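Local atomic coordinates of protein translation factor SUI1 homolog (PDB entry 5ZCY), a protein that probably acts as a translation initiation factor of the SUI1 family (archaeal IF1) and is thought to bind mRNA. Residues Q21-Y27 / E94-E99; V36-E41 / R71-D77. One frame throughout, in Å; residues are numbered along the deposited sequence.

Overall arrangement
From the N terminus the chain enters strand 24-30, followed by the antiparallel strand 36-41; helix 50-61, the hairpin of strands 65-68 and 71-75, helix 82-88 and the closing strand 96-98 come next. Contact 2 (36-41 with 71-77) closes a loop holding helix 50-61 and strand 65-68, and it is nested inside the larger loop that contact 1 (21-27 with 94-99) closes by laying the C-terminal strand beside the first. With the pairings of 65-68 with 71-75 and of 24-30 with 36-41, they complete the sheet order 65-68, 71-75, 36-41, 24-30, 96-98, with both helices on one face. The contacts meet where Tyr27 OH lies 2.5 Å from Glu41 OE1 and Tyr27 O lies 2.8 Å from Ile39 N.

Contact 1: residues Q21-Y27 / E94-E99; sequences QQRIKVY and ELIEVE
A parallel pairing at the edge of the SUI1 alpha/beta sheet joins the 24-27 part of strand 24-30 to the C-terminal strand 96-98, with axes 4.7 Å apart and inclined by 19°. Ile24, Lys25 and Val26 pair with Ile96, Glu97 and Val98 at CA-CA separations of 4.7, 4.9 and 4.8 Å. The hydrogen bonds alternate as parallel strands require: Ile24 N to Leu95 O (2.8 Å), Glu97 N to Ile24 O (2.8 Å), Val26 N to Glu97 O (2.9 Å) and Glu99 N to Val26 O (2.8 Å). Before the strand, Gln22 (phi/psi -73/76) centres an inverse gamma turn. Ile24, Val26, Ile96 and Val98 share the face covered by helix 82-88; Val26 CG2 lies 4.0 Å from Ile96 CG2, and Val26 CB 4.3 Å from Val98 CG2. Lys25 and Glu97 point to the other face. There Lys25 bends back (chi1 and chi2 both m) towards the turn, while Glu97 extends (t, t), so that Lys25 NZ forms a salt bridge to Glu97 OE1 at 2.7 Å and donates to Gln22 O at 2.8 Å.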
# COMPACT_ATOMS: atom_id res chain seq x y z
N GLN A 21 0.65 -15.38 7.43
CA GLN A 21 -0.47 -15.04 6.59
C GLN A 21 -0.05 -14.01 5.53
O GLN A 21 1.05 -13.42 5.58
CB GLN A 21 -1.63 -14.53 7.44
CG GLN A 21 -1.39 -13.28 8.28
CD GLN A 21 -2.48 -13.15 9.34
OE1 GLN A 21 -3.65 -12.89 9.00
NE2 GLN A 21 -2.13 -13.39 10.60
N GLN A 22 -0.91 -13.80 4.53
CA GLN A 22 -0.73 -12.75 3.53
C GLN A 22 -1.02 -11.40 4.18
O GLN A 22 -2.11 -10.80 4.09
CB GLN A 22 -1.66 -12.96 2.34
CG GLN A 22 -0.98 -13.82 1.33
CD GLN A 22 -1.76 -13.82 0.07
OE1 GLN A 22 -2.91 -14.23 0.09
NE2 GLN A 22 -1.16 -13.32 -1.04
N ARG A 23 -0.04 -11.00 4.93
CA ARG A 23 -0.18 -10.04 5.93
C ARG A 23 -0.26 -8.66 5.24
O ARG A 23 -0.83 -7.84 5.94
CB ARG A 23 0.97 -10.10 7.00
CG ARG A 23 2.39 -10.32 6.49
CD ARG A 23 3.50 -10.23 7.54
NE ARG A 23 3.66 -8.86 8.03
CZ ARG A 23 4.10 -7.81 7.32
NH1 ARG A 23 4.47 -7.93 6.06
NH2 ARG A 23 4.20 -6.62 7.88
N ILE A 24 0.35 -8.40 4.04
CA ILE A 24 0.17 -7.01 3.50
C ILE A 24 -1.10 -7.03 2.63
O ILE A 24 -1.07 -7.66 1.62
CB ILE A 24 1.37 -6.51 2.74
CG1 ILE A 24 2.57 -6.46 3.74
CG2 ILE A 24 1.15 -5.15 2.16
CD1 ILE A 24 3.87 -6.31 3.01
N LYS A 25 -2.16 -6.36 3.03
CA LYS A 25 -3.39 -6.31 2.34
C LYS A 25 -3.51 -5.00 1.59
O LYS A 25 -3.26 -3.97 2.16
CB LYS A 25 -4.56 -6.40 3.29
CG LYS A 25 -4.61 -7.58 4.22
CD LYS A 25 -4.66 -8.79 3.41
CE LYS A 25 -5.12 -10.00 4.26
NZ LYS A 25 -4.78 -11.28 3.59
N VAL A 26 -3.98 -5.07 0.37
CA VAL A 26 -4.16 -3.90 -0.46
C VAL A 26 -5.61 -3.94 -0.93
O VAL A 26 -6.02 -4.93 -1.58
CB VAL A 26 -3.24 -3.81 -1.64
CG1 VAL A 26 -3.47 -2.52 -2.45
CG2 VAL A 26 -1.78 -3.94 -1.23
N TYR A 27 -6.36 -2.88 -0.69
CA TYR A 27 -7.79 -2.91 -1.04
C TYR A 27 -8.25 -1.51 -1.34
O TYR A 27 -7.53 -0.60 -1.09
CB TYR A 27 -8.59 -3.52 0.06
CG TYR A 27 -8.52 -2.93 1.44
CD1 TYR A 27 -7.57 -3.34 2.33
CD2 TYR A 27 -9.42 -1.94 1.89
CE1 TYR A 27 -7.47 -2.82 3.64
CE2 TYR A 27 -9.29 -1.40 3.14
CZ TYR A 27 -8.36 -1.86 4.04
OH TYR A 27 -8.18 -1.41 5.33
N GLU A 94 4.89 -12.58 -2.15
CA GLU A 94 3.99 -13.56 -1.51
C GLU A 94 3.28 -13.13 -0.27
O GLU A 94 2.30 -13.71 0.19
CB GLU A 94 4.79 -14.86 -1.19
CG GLU A 94 4.83 -15.83 -2.34
CD GLU A 94 5.64 -17.05 -1.95
OE1 GLU A 94 5.04 -18.01 -1.37
OE2 GLU A 94 6.85 -17.09 -2.28
N LEU A 95 3.72 -12.03 0.37
CA LEU A 95 3.06 -11.53 1.51
C LEU A 95 1.93 -10.54 1.13
O LEU A 95 1.20 -10.20 2.02
CB LEU A 95 3.99 -10.74 2.38
CG LEU A 95 5.13 -11.48 3.06
CD1 LEU A 95 5.99 -10.38 3.71
CD2 LEU A 95 4.59 -12.47 4.08
N ILE A 96 1.87 -10.20 -0.16
CA ILE A 96 0.93 -9.12 -0.60
C ILE A 96 -0.35 -9.69 -1.15
O ILE A 96 -0.24 -10.47 -2.12
CB ILE A 96 1.59 -8.25 -1.61
CG1 ILE A 96 2.90 -7.57 -1.05
CG2 ILE A 96 0.65 -7.05 -1.96
CD1 ILE A 96 3.76 -6.97 -2.08
N GLU A 97 -1.46 -9.42 -0.53
CA GLU A 97 -2.81 -9.86 -1.03
C GLU A 97 -3.46 -8.61 -1.61
O GLU A 97 -3.81 -7.71 -0.84
CB GLU A 97 -3.70 -10.51 0.00
CG GLU A 97 -5.07 -10.89 -0.73
CD GLU A 97 -6.20 -11.48 0.13
OE1 GLU A 97 -6.23 -11.23 1.37
OE2 GLU A 97 -7.18 -12.06 -0.51
N VAL A 98 -3.72 -8.63 -2.90
CA VAL A 98 -4.49 -7.52 -3.54
C VAL A 98 -5.96 -7.97 -3.57
O VAL A 98 -6.29 -8.96 -4.19
CB VAL A 98 -3.93 -7.20 -4.89
CG1 VAL A 98 -4.88 -6.30 -5.69
CG2 VAL A 98 -2.51 -6.68 -4.78
N GLU A 99 -6.80 -7.26 -2.89
CA GLU A 99 -8.20 -7.66 -2.71
C GLU A 99 -9.07 -6.74 -3.55
O GLU A 99 -10.28 -7.10 -3.73
CB GLU A 99 -8.66 -7.43 -1.24
CG GLU A 99 -7.85 -7.99 -0.10
CD GLU A 99 -8.37 -7.44 1.28
OE1 GLU A 99 -9.54 -7.03 1.47
OE2 GLU A 99 -7.60 -7.35 2.22
OXT GLU A 99 -8.69 -5.60 -3.86

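Contact 2: residues V36-E41 / R71-D77; sequences VKTIIE and RIELQGD
Strands 36-41 and 71-75 form a central antiparallel pairing of the SUI1 sheet, their axes 4.5 Å apart at 154°. Thr38-Leu74 and Ile40-Ile72 are hydrogen-bonded pairs: Thr38 N to Leu74 O, Leu74 N to Thr38 O and Ile40 N to Ile72 O each measure 2.8 Å, and Ile72 N to Ile40 O 3.0 Å. Lys37-Gln75 and Ile39-Glu73 are non-hydrogen-bonded pairs, each with CA-CA 4.7 Å.

Ile40, Ile72 and Leu74, all in the mt rotamer, face helix 50-61; Ile40 CD1 reaches Ile72 CG2 at 4.1 Å and Leu74 CD1 at 4.2 Å. On the same face Thr38, chi1 m, donates from OG1 to Gly76 O (2.7 Å) and also accepts from the backbone N of His78. Gly76, at phi/psi 94/174, ends the pairing with N bonded to Val36 O at 2.9 Å.

The opposite face carries a charged network. Lys37 (p, then t throughout) extends NZ to Glu73 OE1, 2.9 Å; Glu73 (m, t, chi3 3°) receives Arg71 NH2 on OE2 at 3.0 Å. Ile39 (m, m) turns CD1 to 3.7 Å from Glu73 CG and lays CG2 over a face of the Arg71 guanidinium, 3.6 Å from NH1. Glu41 OE1 makes a long salt bridge to Arg71 NH1 (4.0 Å); Glu41 is also hydrogen-bonded to Tyr27 OH, and Arg71 is salt-bridged to Glu29.

One face is thus mainly apolar, the Thr38 hydroxyl being satisfied by backbone atoms; on the other, Glu73 links charges of both strands, so cross-strand electrostatics add to the backbone bonds.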
# COMPACT_ATOMS: atom_id res chain seq x y z
N VAL A 36 -11.78 6.87 -5.87
CA VAL A 36 -11.44 5.80 -4.94
C VAL A 36 -10.05 6.02 -4.39
O VAL A 36 -9.29 6.81 -4.94
CB VAL A 36 -11.63 4.39 -5.43
CG1 VAL A 36 -13.10 4.15 -5.93
CG2 VAL A 36 -10.69 4.06 -6.52
N LYS A 37 -9.74 5.28 -3.35
CA LYS A 37 -8.43 5.30 -2.71
C LYS A 37 -7.96 3.87 -2.50
O LYS A 37 -8.76 2.97 -2.23
CB LYS A 37 -8.35 6.08 -1.47
CG LYS A 37 -9.30 5.72 -0.44
CD LYS A 37 -9.25 6.77 0.72
CE LYS A 37 -10.04 6.37 1.92
NZ LYS A 37 -9.94 7.52 2.93
N THR A 38 -6.66 3.67 -2.57
CA THR A 38 -6.01 2.39 -2.33
C THR A 38 -5.44 2.38 -0.91
O THR A 38 -4.71 3.34 -0.56
CB THR A 38 -4.91 2.13 -3.30
OG1 THR A 38 -5.39 2.15 -4.62
CG2 THR A 38 -4.15 0.82 -3.10
N ILE A 39 -5.78 1.37 -0.12
CA ILE A 39 -5.32 1.23 1.23
C ILE A 39 -4.34 0.09 1.25
O ILE A 39 -4.56 -0.98 0.69
CB ILE A 39 -6.47 0.88 2.21
CG1 ILE A 39 -7.67 1.81 2.03
CG2 ILE A 39 -5.98 0.75 3.63
CD1 ILE A 39 -7.32 3.25 2.24
N ILE A 40 -3.18 0.38 1.90
CA ILE A 40 -2.16 -0.73 2.16
C ILE A 40 -2.07 -0.87 3.70
O ILE A 40 -1.69 0.10 4.41
CB ILE A 40 -0.77 -0.34 1.59
CG1 ILE A 40 -0.89 -0.06 0.11
CG2 ILE A 40 0.20 -1.45 1.87
CD1 ILE A 40 0.27 0.81 -0.37
N GLU A 41 -2.45 -2.04 4.13
CA GLU A 41 -2.49 -2.36 5.58
C GLU A 41 -1.65 -3.55 5.82
O GLU A 41 -1.42 -4.41 5.00
CB GLU A 41 -3.97 -2.67 5.98
CG GLU A 41 -4.47 -2.71 7.38
CD GLU A 41 -6.01 -2.91 7.19
OE1 GLU A 41 -6.71 -1.95 7.21
OE2 GLU A 41 -6.44 -4.06 6.84
N ARG A 71 -1.81 2.66 8.41
CA ARG A 71 -2.13 2.32 7.03
C ARG A 71 -1.59 3.37 6.08
O ARG A 71 -1.39 4.49 6.47
CB ARG A 71 -3.62 2.28 6.78
CG ARG A 71 -4.47 1.54 7.80
CD ARG A 71 -5.90 1.37 7.32
NE ARG A 71 -6.58 2.57 6.82
CZ ARG A 71 -7.82 2.58 6.27
NH1 ARG A 71 -8.50 1.44 6.16
NH2 ARG A 71 -8.35 3.70 5.83
N ILE A 72 -1.31 3.00 4.82
CA ILE A 72 -1.02 3.96 3.79
C ILE A 72 -2.26 4.07 2.91
O ILE A 72 -2.86 3.06 2.56
CB ILE A 72 0.16 3.51 2.95
CG1 ILE A 72 1.45 3.44 3.86
CG2 ILE A 72 0.38 4.38 1.71
CD1 ILE A 72 2.66 2.84 3.23
N GLU A 73 -2.63 5.31 2.60
CA GLU A 73 -3.75 5.63 1.71
C GLU A 73 -3.25 6.34 0.52
O GLU A 73 -2.51 7.35 0.64
CB GLU A 73 -4.84 6.45 2.43
CG GLU A 73 -5.27 5.92 3.74
CD GLU A 73 -6.56 6.61 4.27
OE1 GLU A 73 -7.11 7.46 3.57
OE2 GLU A 73 -6.91 6.26 5.44
N LEU A 74 -3.58 5.89 -0.67
CA LEU A 74 -3.18 6.49 -1.94
C LEU A 74 -4.39 6.94 -2.72
O LEU A 74 -5.40 6.20 -2.79
CB LEU A 74 -2.38 5.56 -2.84
CG LEU A 74 -1.13 4.98 -2.19
CD1 LEU A 74 -0.50 3.95 -3.07
CD2 LEU A 74 -0.12 6.07 -1.89
N GLN A 75 -4.34 8.10 -3.34
CA GLN A 75 -5.42 8.56 -4.23
C GLN A 75 -5.46 7.70 -5.50
O GLN A 75 -4.41 7.53 -6.13
CB GLN A 75 -5.06 9.98 -4.68
CG GLN A 75 -5.84 10.56 -5.82
CD GLN A 75 -5.30 11.86 -6.33
OE1 GLN A 75 -4.08 12.22 -6.33
NE2 GLN A 75 -6.22 12.62 -6.87
N GLY A 76 -6.59 7.15 -5.81
CA GLY A 76 -6.81 6.30 -6.96
C GLY A 76 -6.68 4.86 -6.70
O GLY A 76 -6.31 4.51 -5.58
N ASP A 77 -6.98 4.02 -7.66
CA ASP A 77 -6.89 2.56 -7.57
C ASP A 77 -5.58 2.15 -8.22
O ASP A 77 -5.39 2.31 -9.46
CB ASP A 77 -8.05 1.90 -8.33
CG ASP A 77 -8.09 0.43 -8.24
OD1 ASP A 77 -7.05 -0.23 -7.95
OD2 ASP A 77 -9.21 -0.13 -8.47